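Local coordinates for putative type VI secretion protein (Escherichia coli, PDB 4PS2) that probably builds, together with TssC, the contractile sheath of the type VI secretion system, this chain being the C-terminal helical fragment of the protein, at residues N42-D45 / N46-R50; P60-S63 / Q64-D68. All coordinates share one frame; numbering follows the deposited sequence.

Contact 1. Residues N42-D45 / N46-R50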
# COMPACT_ATOMS: atom_id res chain seq x y z
N ASN A 42 8.72 12.93 9.86
CA ASN A 42 9.97 12.56 10.53
C ASN A 42 9.80 11.67 11.78
O ASN A 42 10.66 11.67 12.67
CB ASN A 42 10.79 13.82 10.85
CG ASN A 42 11.97 13.98 9.94
OD1 ASN A 42 13.04 13.39 10.17
ND2 ASN A 42 11.79 14.72 8.87
N LEU A 43 8.72 10.86 11.81
CA LEU A 43 8.42 9.99 12.95
C LEU A 43 9.23 8.71 12.97
O LEU A 43 9.36 8.09 14.02
CB LEU A 43 6.90 9.74 13.09
CG LEU A 43 6.09 10.98 13.43
CD1 LEU A 43 4.61 10.72 13.27
CD2 LEU A 43 6.42 11.48 14.84
N LEU A 44 9.86 8.35 11.83
CA LEU A 44 10.77 7.21 11.78
C LEU A 44 11.96 7.53 10.91
O LEU A 44 11.86 8.40 10.05
CB LEU A 44 10.08 5.89 11.38
CG LEU A 44 8.95 5.95 10.37
CD1 LEU A 44 9.48 6.00 8.96
CD2 LEU A 44 8.03 4.79 10.56
N ASP A 45 13.09 6.86 11.15
CA ASP A 45 14.29 7.09 10.35
C ASP A 45 14.24 6.25 9.06
O ASP A 45 13.38 5.38 8.94
CB ASP A 45 15.56 6.81 11.18
CG ASP A 45 15.73 5.41 11.71
OD1 ASP A 45 14.86 4.56 11.45
OD2 ASP A 45 16.75 5.14 12.38
N ASN A 46 15.18 6.51 8.13
CA ASN A 46 15.26 5.84 6.83
C ASN A 46 15.40 4.33 6.92
O ASN A 46 14.83 3.64 6.08
CB ASN A 46 16.42 6.41 6.00
CG ASN A 46 16.21 7.80 5.43
OD1 ASN A 46 15.11 8.36 5.39
ND2 ASN A 46 17.29 8.37 4.94
N VAL A 47 16.17 3.81 7.89
CA VAL A 47 16.37 2.36 8.05
C VAL A 47 15.03 1.65 8.38
O VAL A 47 14.76 0.58 7.81
CB VAL A 47 17.54 1.98 9.02
CG1 VAL A 47 17.27 2.46 10.43
CG2 VAL A 47 17.81 0.47 9.04
N THR A 48 14.22 2.23 9.30
CA THR A 48 12.92 1.66 9.68
C THR A 48 11.97 1.76 8.48
O THR A 48 11.31 0.79 8.14
CB THR A 48 12.32 2.39 10.89
OG1 THR A 48 13.27 2.40 11.95
CG2 THR A 48 10.98 1.75 11.40
N PHE A 49 11.93 2.94 7.83
CA PHE A 49 11.12 3.17 6.64
C PHE A 49 11.37 2.06 5.61
O PHE A 49 10.40 1.48 5.13
CB PHE A 49 11.43 4.56 6.00
CG PHE A 49 10.72 4.75 4.68
CD1 PHE A 49 9.38 5.13 4.65
CD2 PHE A 49 11.36 4.49 3.48
CE1 PHE A 49 8.70 5.27 3.43
CE2 PHE A 49 10.67 4.58 2.26
CZ PHE A 49 9.35 4.97 2.25
N ARG A 50 12.66 1.79 5.24
CA ARG A 50 12.97 0.77 4.21
C ARG A 50 12.58 -0.64 4.65
O ARG A 50 12.17 -1.42 3.81
CB ARG A 50 14.45 0.78 3.80
CG ARG A 50 14.83 2.00 2.96
CD ARG A 50 16.25 1.93 2.40
NE ARG A 50 17.27 1.79 3.45
CZ ARG A 50 17.90 2.80 4.04
NH1 ARG A 50 17.60 4.06 3.70
NH2 ARG A 50 18.81 2.58 4.97
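Asp45 and Thr48 illustrate how an N-cap residue pairs with the residue three places on. One carboxylate oxygen, OD1 of Asp45, takes two bonds from Thr48. The hydroxyl OG1 of Thr48 donates to it at 2.7 Å, meeting OD1 nearly end-on to its C-O bond, while the amide N of Thr48 donates at 3.2 Å from well above the carboxylate plane. The carboxylate reaches forward over the first turn, since CG of Asp45 sits between its own backbone N and carbonyl carbon (chi1 61°); the hydroxyl of Thr48 lies beside its own amide N, and the two side chains cross at about a right angle. A nearly straight bond of 3.0 Å from Phe49 N to Asp45 O opens the helical pattern of 46-57. Alongside the carboxylate, pointing the same way, runs Val47, whose CG1 stands 3.4 Å from Asp45 OD2. Toward the interior, Leu44 CD1 comes to the edge of the Phe49 ring, near its plane, and packs on Phe49 CB at 3.8 Å. The ring itself leads away to Leu35 and Leu39 of helix 16-40. A carboxylate at this helix start would offset the positive end of the helix dipole, which probably favours its ionised form.

Contact 2. Residues P60-S63 / Q64-D68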
# COMPACT_ATOMS: atom_id res chain seq x y z
N PRO A 60 2.24 -11.43 -1.45
CA PRO A 60 2.24 -12.10 -2.77
C PRO A 60 0.96 -11.92 -3.59
O PRO A 60 0.96 -12.22 -4.78
CB PRO A 60 2.54 -13.57 -2.43
CG PRO A 60 2.21 -13.72 -1.00
CD PRO A 60 2.28 -12.40 -0.33
N ALA A 61 -0.12 -11.43 -2.97
CA ALA A 61 -1.40 -11.21 -3.64
C ALA A 61 -1.39 -9.89 -4.44
O ALA A 61 -2.29 -9.67 -5.25
CB ALA A 61 -2.52 -11.21 -2.62
N LEU A 62 -0.34 -9.04 -4.26
CA LEU A 62 -0.23 -7.77 -4.99
C LEU A 62 0.24 -7.97 -6.39
O LEU A 62 1.03 -8.88 -6.65
CB LEU A 62 0.74 -6.81 -4.29
CG LEU A 62 0.44 -6.45 -2.84
CD1 LEU A 62 1.46 -5.46 -2.32
CD2 LEU A 62 -0.98 -5.92 -2.67
N SER A 63 -0.18 -7.08 -7.31
CA SER A 63 0.34 -7.14 -8.67
C SER A 63 1.69 -6.39 -8.67
O SER A 63 1.91 -5.53 -7.82
CB SER A 63 -0.65 -6.52 -9.66
OG SER A 63 -0.70 -5.11 -9.55
N GLN A 64 2.60 -6.73 -9.60
CA GLN A 64 3.88 -6.03 -9.67
C GLN A 64 3.63 -4.59 -10.17
O GLN A 64 4.35 -3.66 -9.78
CB GLN A 64 4.89 -6.79 -10.56
CG GLN A 64 6.31 -6.17 -10.60
CD GLN A 64 6.95 -6.03 -9.23
OE1 GLN A 64 6.98 -6.97 -8.42
NE2 GLN A 64 7.52 -4.86 -8.96
N THR A 65 2.56 -4.39 -10.97
CA THR A 65 2.18 -3.06 -11.47
C THR A 65 1.84 -2.18 -10.27
O THR A 65 2.35 -1.06 -10.20
CB THR A 65 1.04 -3.17 -12.51
OG1 THR A 65 1.46 -4.04 -13.55
CG2 THR A 65 0.65 -1.82 -13.12
N LEU A 66 1.04 -2.69 -9.32
CA LEU A 66 0.73 -1.92 -8.11
C LEU A 66 1.99 -1.65 -7.27
O LEU A 66 2.15 -0.53 -6.78
CB LEU A 66 -0.34 -2.58 -7.25
CG LEU A 66 -0.71 -1.76 -6.00
CD1 LEU A 66 -1.74 -0.70 -6.31
CD2 LEU A 66 -1.16 -2.63 -4.89
N ARG A 67 2.87 -2.66 -7.08
CA ARG A 67 4.11 -2.47 -6.30
C ARG A 67 4.93 -1.31 -6.85
O ARG A 67 5.39 -0.50 -6.06
CB ARG A 67 4.98 -3.74 -6.26
CG ARG A 67 4.43 -4.85 -5.43
CD ARG A 67 5.45 -6.00 -5.34
NE ARG A 67 4.81 -7.18 -4.76
CZ ARG A 67 4.45 -8.27 -5.44
NH1 ARG A 67 4.76 -8.38 -6.73
NH2 ARG A 67 3.84 -9.27 -4.83
N ASP A 68 5.07 -1.22 -8.21
CA ASP A 68 5.77 -0.17 -8.95
C ASP A 68 5.20 1.22 -8.70
O ASP A 68 5.97 2.14 -8.46
CB ASP A 68 5.80 -0.50 -10.46
CG ASP A 68 6.67 -1.69 -10.81
OD1 ASP A 68 7.62 -1.99 -10.04
OD2 ASP A 68 6.42 -2.32 -11.86
O HOH W 1 2.98 -12.05 -6.36
O HOH W 2 3.16 -9.99 -8.24
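Gln64, the first residue of helix 64-71, meets Ser63 through its CB, its bent side chain reaching along the helix. Its OE1 accepts from Arg67 NH1 at 3.1 Å, the donor lying above the amide plane, and its NE2 donates to Asp68 OD1. Thr65 sets its CB beside the Ser63 hydroxyl oxygen, and its side chain lies about 5 Å from a bound zinc ion. The amide N of Leu66 is capped by Ser63: it donates to Ser63 OG at 3.0 Å, and Leu66 CB lies 3.4 Å from that oxygen. A chi1 of 73° brings OG of Ser63 forward over the helix start. Inward, Leu66 CD2 touches Leu62 CD2 at 4.0 Å, a hydrophobic pair facing helix 16-40. Arg67 N bonds to Ser63 O at 3.1 Å, and its extended side chain runs back over the loop, one guanidinium face toward Leu62 O and Pro60 CA at its edge. One water links NH2 to Pro60 O, another NH1 to Leu62 O, and the carbonyls of Leu57 and Asp59 accept directly from NE and NH2. These partners fix the guanidinium's rotation, and carbonyl oxygens from the loop and the end of helix 46-57 probably offset its charge.

Overall arrangement
Contacts 1 and 2 are two solutions to one problem, starting a helix after a loop: 42-45 leads from helix 16-40 into helix 46-57, and the loop residues 60-63 then lead on into helix 64-71. Their centres lie 22 Å apart. Contact 1 is a surface contact, its centre about 16 Å from the centre of the chain, and its cap is a carboxylate, probably ionised; contact 2, its centre about 9 Å from that point, is partly buried and capped by a neutral hydroxyl, with an arginine and waters tying the loop down. Both lean hydrophobic residues on helix 16-40. In contact 2 the Leu66 side chain lies about 4 Å from that of Glu69, seen to bind zinc, though not in this chain as modelled.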